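Local coordinates for uncharacterized protein (Bacteroides ovatus, PDB 4QEY), which is of unknown function but belongs to a lipoprotein family related to PLAT/LH2 and C2 domains, built here as a sandwich of antiparallel beta sheets, at residues T23-L28 against A89-K94; D27-F32 against S81-S86. All blocks are in the same frame, centred on the assembly; numbering follows the deposited sequence.

In the fold
Both interactions start from the same length of chain, sharing Asp27 and Leu28, and their centres lie about 9 Å apart. Interaction 2 is antiparallel pairing of the two inner strands of one sheet, 26-36 and 73-84; interaction 1 leaves that sheet and reaches strand 92-101 of the other. Phe26 joins the two, since its CD2 also lies 3.7 Å from CG1 of Val82. Just beyond the paired strands, Asp25 O and Thr85 N are 2.9 Å apart, a probable hydrogen bond. With the function unknown, neither contact can be tied to an active site. A 1,2-ethanediol, probably from the crystallisation liquor, touches both through a hydrogen bond to OD1 of Asp27, its other hydroxyl lying close to the backbone oxygens of Thr23 and Phe26.

Interaction 1. Residues T23-L28 against A89-K94; sequences TDDFDL and AGKKLK. With EDO (1,2-ethanediol), chain L; EDO (1,2-ethanediol), chain M; EDO (1,2-ethanediol), chain N.
The backbones of Thr23 and Leu93 come within 6.3 Å, CA to CA, and those of Asp25 and Lys91 within 7.0 Å, with no hydrogen bond between the segments, so side chains carry the contact. Its centre is the Phe26 ring with Leu93 over one face: CB of Leu93 stands 3.6 Å from the ring centroid and 17° off the ring normal, a CH-pi contact. The two side chains slide past each other in opposite directions. Leu93 has CG anti to its backbone N (chi1 -168°), and beyond it CD2 approaches CB of Phe26 while CD1 turns to the other neighbour, meeting CG2 of Thr23 at 3.7 Å. At the edge of the ring, near its plane, CZ lies 3.4 Å from the carbonyl O of Lys91. Val82 and Ser84 of strand 73-84 and Thr115 also touch this ring, which is buried.

Toward solvent the contact becomes polar. Lys91 bends at chi2 (-66°), which brings CD to 3.3 Å from OD2 of Asp25, and its chain crosses the carboxylate side chain obliquely. NZ is farther from that oxygen, at 3.8 Å, so the salt bridge is long and the aliphatic part of the lysine supplies much of the contact. Backbone N of Lys91 is hydrogen-bonded to OG1 of Thr115, and that of Lys92 to OD1 of Asn22. The segment 23-28 carries the chain from strand 13-21 in one sheet to strand 26-36 in the other, and the packing of Phe26 against Leu93 joins the two facing sheets at one end of the fold, as in the core of an antiparallel beta sandwich.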
# COMPACT_ATOMS: atom_id res chain seq x y z
N THR A 23 -4.66 -4.04 15.20
CA THR A 23 -4.17 -4.74 14.00
C THR A 23 -4.49 -6.26 14.04
O THR A 23 -4.63 -6.88 12.99
CB THR A 23 -2.65 -4.52 13.81
OG1 THR A 23 -1.98 -4.93 15.00
CG2 THR A 23 -2.29 -3.07 13.45
N ASP A 24 -4.68 -6.83 15.22
CA ASP A 24 -4.99 -8.25 15.36
C ASP A 24 -6.45 -8.58 15.00
O ASP A 24 -6.77 -9.75 14.73
CB ASP A 24 -4.70 -8.71 16.80
CG ASP A 24 -3.23 -8.66 17.20
OD1 ASP A 24 -2.37 -8.55 16.30
OD2 ASP A 24 -2.94 -8.78 18.42
N ASP A 25 -7.33 -7.55 14.97
CA ASP A 25 -8.76 -7.72 14.70
C ASP A 25 -9.14 -7.43 13.23
O ASP A 25 -10.32 -7.38 12.90
CB ASP A 25 -9.54 -6.78 15.62
CG ASP A 25 -9.38 -7.13 17.08
OD1 ASP A 25 -9.58 -8.31 17.43
OD2 ASP A 25 -9.07 -6.24 17.87
N PHE A 26 -8.15 -7.31 12.35
CA PHE A 26 -8.34 -7.06 10.93
C PHE A 26 -7.38 -7.92 10.14
O PHE A 26 -6.43 -8.45 10.70
CB PHE A 26 -8.10 -5.56 10.61
CG PHE A 26 -9.05 -4.58 11.27
CD1 PHE A 26 -8.78 -4.08 12.54
CD2 PHE A 26 -10.20 -4.16 10.61
CE1 PHE A 26 -9.65 -3.17 13.14
CE2 PHE A 26 -11.09 -3.27 11.23
CZ PHE A 26 -10.80 -2.78 12.49
N ASP A 27 -7.67 -8.06 8.83
CA ASP A 27 -6.82 -8.63 7.79
C ASP A 27 -6.54 -7.54 6.76
O ASP A 27 -7.48 -6.99 6.22
CB ASP A 27 -7.43 -9.88 7.13
CG ASP A 27 -7.47 -11.15 7.95
OD1 ASP A 27 -6.69 -11.25 8.93
OD2 ASP A 27 -8.23 -12.06 7.58
N LEU A 28 -5.28 -7.15 6.58
CA LEU A 28 -4.84 -6.17 5.60
C LEU A 28 -4.16 -6.92 4.46
O LEU A 28 -3.18 -7.64 4.70
CB LEU A 28 -3.90 -5.10 6.21
CG LEU A 28 -3.27 -4.09 5.25
CD1 LEU A 28 -4.34 -3.20 4.59
CD2 LEU A 28 -2.27 -3.24 5.96
N ALA A 89 -17.70 -4.70 18.42
CA ALA A 89 -17.81 -3.36 17.83
C ALA A 89 -16.82 -2.39 18.49
O ALA A 89 -16.49 -2.55 19.67
CB ALA A 89 -19.23 -2.84 17.99
N GLY A 90 -16.34 -1.43 17.71
CA GLY A 90 -15.42 -0.41 18.19
C GLY A 90 -13.94 -0.68 18.03
O GLY A 90 -13.13 0.12 18.52
N LYS A 91 -13.56 -1.79 17.37
CA LYS A 91 -12.16 -2.11 17.07
C LYS A 91 -11.72 -1.21 15.92
O LYS A 91 -12.44 -1.10 14.93
CB LYS A 91 -11.96 -3.60 16.76
CG LYS A 91 -12.34 -4.55 17.91
CD LYS A 91 -11.44 -4.40 19.13
CE LYS A 91 -11.65 -5.50 20.13
NZ LYS A 91 -10.65 -5.42 21.24
N LYS A 92 -10.60 -0.50 16.08
CA LYS A 92 -10.16 0.47 15.09
C LYS A 92 -8.84 0.09 14.43
O LYS A 92 -7.92 -0.41 15.07
CB LYS A 92 -9.98 1.88 15.72
CG LYS A 92 -11.22 2.48 16.38
CD LYS A 92 -10.98 3.89 16.89
CE LYS A 92 -12.23 4.50 17.49
NZ LYS A 92 -12.05 5.92 17.87
N LEU A 93 -8.76 0.40 13.12
CA LEU A 93 -7.56 0.24 12.32
C LEU A 93 -7.31 1.54 11.61
O LEU A 93 -8.20 2.07 10.95
CB LEU A 93 -7.60 -0.93 11.32
CG LEU A 93 -6.23 -1.26 10.68
CD1 LEU A 93 -5.35 -1.99 11.67
CD2 LEU A 93 -6.39 -2.11 9.46
N LYS A 94 -6.09 2.04 11.74
CA LYS A 94 -5.62 3.25 11.06
C LYS A 94 -4.69 2.83 9.95
O LYS A 94 -3.76 2.06 10.19
CB LYS A 94 -4.93 4.22 12.04
CG LYS A 94 -5.71 5.41 12.50
CD LYS A 94 -4.74 6.33 13.22
CE LYS A 94 -5.44 7.48 13.91
NZ LYS A 94 -4.49 8.28 14.74
C1 EDO L . -3.26 -6.76 10.28
O1 EDO L . -4.14 -5.72 10.61
C2 EDO L . -3.88 -7.47 9.08
O2 EDO L . -3.08 -8.53 8.62
C1 EDO M . -3.33 -10.07 11.91
O1 EDO M . -4.70 -9.77 12.18
C2 EDO M . -3.20 -11.25 10.88
O2 EDO M . -3.82 -10.90 9.65
C1 EDO N . -1.03 5.58 10.58
O1 EDO N . -1.47 4.24 10.54
C2 EDO N . 0.50 5.57 10.36
O2 EDO N . 1.19 4.78 11.35

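Interaction 2. Residues D27-F32 against S81-S86; sequences DLNIAF and SVISTS. With EDO (1,2-ethanediol), chain M.
The side-chain amide of Asn29 meets OG of Ser81 almost in its own plane, 11° out of it, with ND2 donating over 3.2 Å. CG stands anti to the carbonyl carbon of Asn29, beside the backbone N. CD1 of Ile83 also touches ND2, at 3.5 Å, its side chain crossing that of the asparagine at about a right angle. OD1 accepts from the backbone N of Lys59, so both polar ends are engaged and the rotation of the group is fixed. Replacing Asn29 by an alanine would probably leave Ser81 OG without this donor and Lys59 N without its acceptor.

Beneath runs antiparallel pairing within one sheet of the beta sandwich: the axes of segments 27-32 and 81-84 approach to 4.9 Å, their N-to-C directions 163° apart. Asp27 with Ile83 and Asn29 with Ser81 are hydrogen-bonded pairs, each closed by two N-H to O bonds; that from Asn29 N to Ser81 O is the straightest, at 174°. Between them Leu28 and Val82 form a non-hydrogen-bonded pair whose side chains leave by the opposite face, into the core, where CD1 of Leu28 meets CG2 of Val82 at 3.9 Å. On the Asn29 face, CG2 of Thr85 meets the Asp27 carboxylate, OD2 nearest at 3.5 Å, the side chains crossing at about a right angle, and OD1 accepts a hydrogen bond from O2 of the 1,2-ethanediol.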
# COMPACT_ATOMS: atom_id res chain seq x y z
N ASP A 27 -7.67 -8.06 8.83
CA ASP A 27 -6.82 -8.63 7.79
C ASP A 27 -6.54 -7.54 6.76
O ASP A 27 -7.48 -6.99 6.22
CB ASP A 27 -7.43 -9.88 7.13
CG ASP A 27 -7.47 -11.15 7.95
OD1 ASP A 27 -6.69 -11.25 8.93
OD2 ASP A 27 -8.23 -12.06 7.58
N LEU A 28 -5.28 -7.15 6.58
CA LEU A 28 -4.84 -6.17 5.60
C LEU A 28 -4.16 -6.92 4.46
O LEU A 28 -3.18 -7.64 4.70
CB LEU A 28 -3.90 -5.10 6.21
CG LEU A 28 -3.27 -4.09 5.25
CD1 LEU A 28 -4.34 -3.20 4.59
CD2 LEU A 28 -2.27 -3.24 5.96
N ASN A 29 -4.73 -6.79 3.25
CA ASN A 29 -4.22 -7.42 2.03
C ASN A 29 -3.86 -6.33 1.07
O ASN A 29 -4.69 -5.45 0.82
CB ASN A 29 -5.25 -8.39 1.44
CG ASN A 29 -5.78 -9.36 2.47
OD1 ASN A 29 -5.07 -10.25 2.94
ND2 ASN A 29 -7.03 -9.13 2.90
N ILE A 30 -2.60 -6.29 0.62
CA ILE A 30 -2.17 -5.22 -0.27
C ILE A 30 -1.46 -5.83 -1.49
O ILE A 30 -0.84 -6.89 -1.42
CB ILE A 30 -1.31 -4.13 0.43
CG1 ILE A 30 -0.08 -4.73 1.13
CG2 ILE A 30 -2.15 -3.32 1.43
CD1 ILE A 30 0.82 -3.70 1.95
N ALA A 31 -1.65 -5.18 -2.65
CA ALA A 31 -1.06 -5.56 -3.91
C ALA A 31 -0.43 -4.34 -4.56
O ALA A 31 -1.05 -3.29 -4.61
CB ALA A 31 -2.10 -6.20 -4.82
N PHE A 32 0.81 -4.49 -5.02
CA PHE A 32 1.58 -3.44 -5.69
C PHE A 32 1.92 -3.86 -7.10
O PHE A 32 2.28 -5.03 -7.36
CB PHE A 32 2.87 -3.10 -4.95
CG PHE A 32 2.76 -2.66 -3.51
CD1 PHE A 32 2.73 -3.59 -2.48
CD2 PHE A 32 2.80 -1.31 -3.18
CE1 PHE A 32 2.70 -3.18 -1.15
CE2 PHE A 32 2.80 -0.90 -1.84
CZ PHE A 32 2.75 -1.84 -0.83
N SER A 81 -7.22 -4.20 0.66
CA SER A 81 -8.48 -4.57 1.27
C SER A 81 -8.27 -4.73 2.76
O SER A 81 -7.20 -5.15 3.22
CB SER A 81 -9.10 -5.83 0.64
OG SER A 81 -8.39 -7.03 0.92
N VAL A 82 -9.27 -4.31 3.52
CA VAL A 82 -9.35 -4.39 4.98
C VAL A 82 -10.61 -5.19 5.32
O VAL A 82 -11.70 -4.82 4.89
CB VAL A 82 -9.33 -2.98 5.64
CG1 VAL A 82 -9.54 -3.08 7.14
CG2 VAL A 82 -8.04 -2.24 5.32
N ILE A 83 -10.44 -6.33 5.99
CA ILE A 83 -11.53 -7.22 6.43
C ILE A 83 -11.36 -7.42 7.92
O ILE A 83 -10.24 -7.69 8.34
CB ILE A 83 -11.60 -8.58 5.63
CG1 ILE A 83 -11.67 -8.40 4.09
CG2 ILE A 83 -12.76 -9.45 6.09
CD1 ILE A 83 -10.36 -8.33 3.41
N SER A 84 -12.42 -7.21 8.69
CA SER A 84 -12.48 -7.38 10.14
C SER A 84 -12.73 -8.83 10.49
O SER A 84 -13.59 -9.49 9.87
CB SER A 84 -13.59 -6.51 10.73
OG SER A 84 -14.85 -6.96 10.27
N THR A 85 -12.01 -9.32 11.53
CA THR A 85 -12.06 -10.71 12.01
C THR A 85 -12.59 -10.78 13.47
O THR A 85 -12.34 -11.76 14.18
CB THR A 85 -10.66 -11.32 11.88
OG1 THR A 85 -9.74 -10.54 12.64
CG2 THR A 85 -10.18 -11.39 10.46
N SER A 86 -13.39 -9.77 13.89
CA SER A 86 -13.94 -9.66 15.24
C SER A 86 -15.44 -9.32 15.24
O SER A 86 -15.88 -8.46 14.48
CB SER A 86 -13.20 -8.57 16.01
OG SER A 86 -13.75 -8.31 17.29
C1 EDO M . -3.33 -10.07 11.91
O1 EDO M . -4.70 -9.77 12.18
C2 EDO M . -3.20 -11.25 10.88
O2 EDO M . -3.82 -10.90 9.65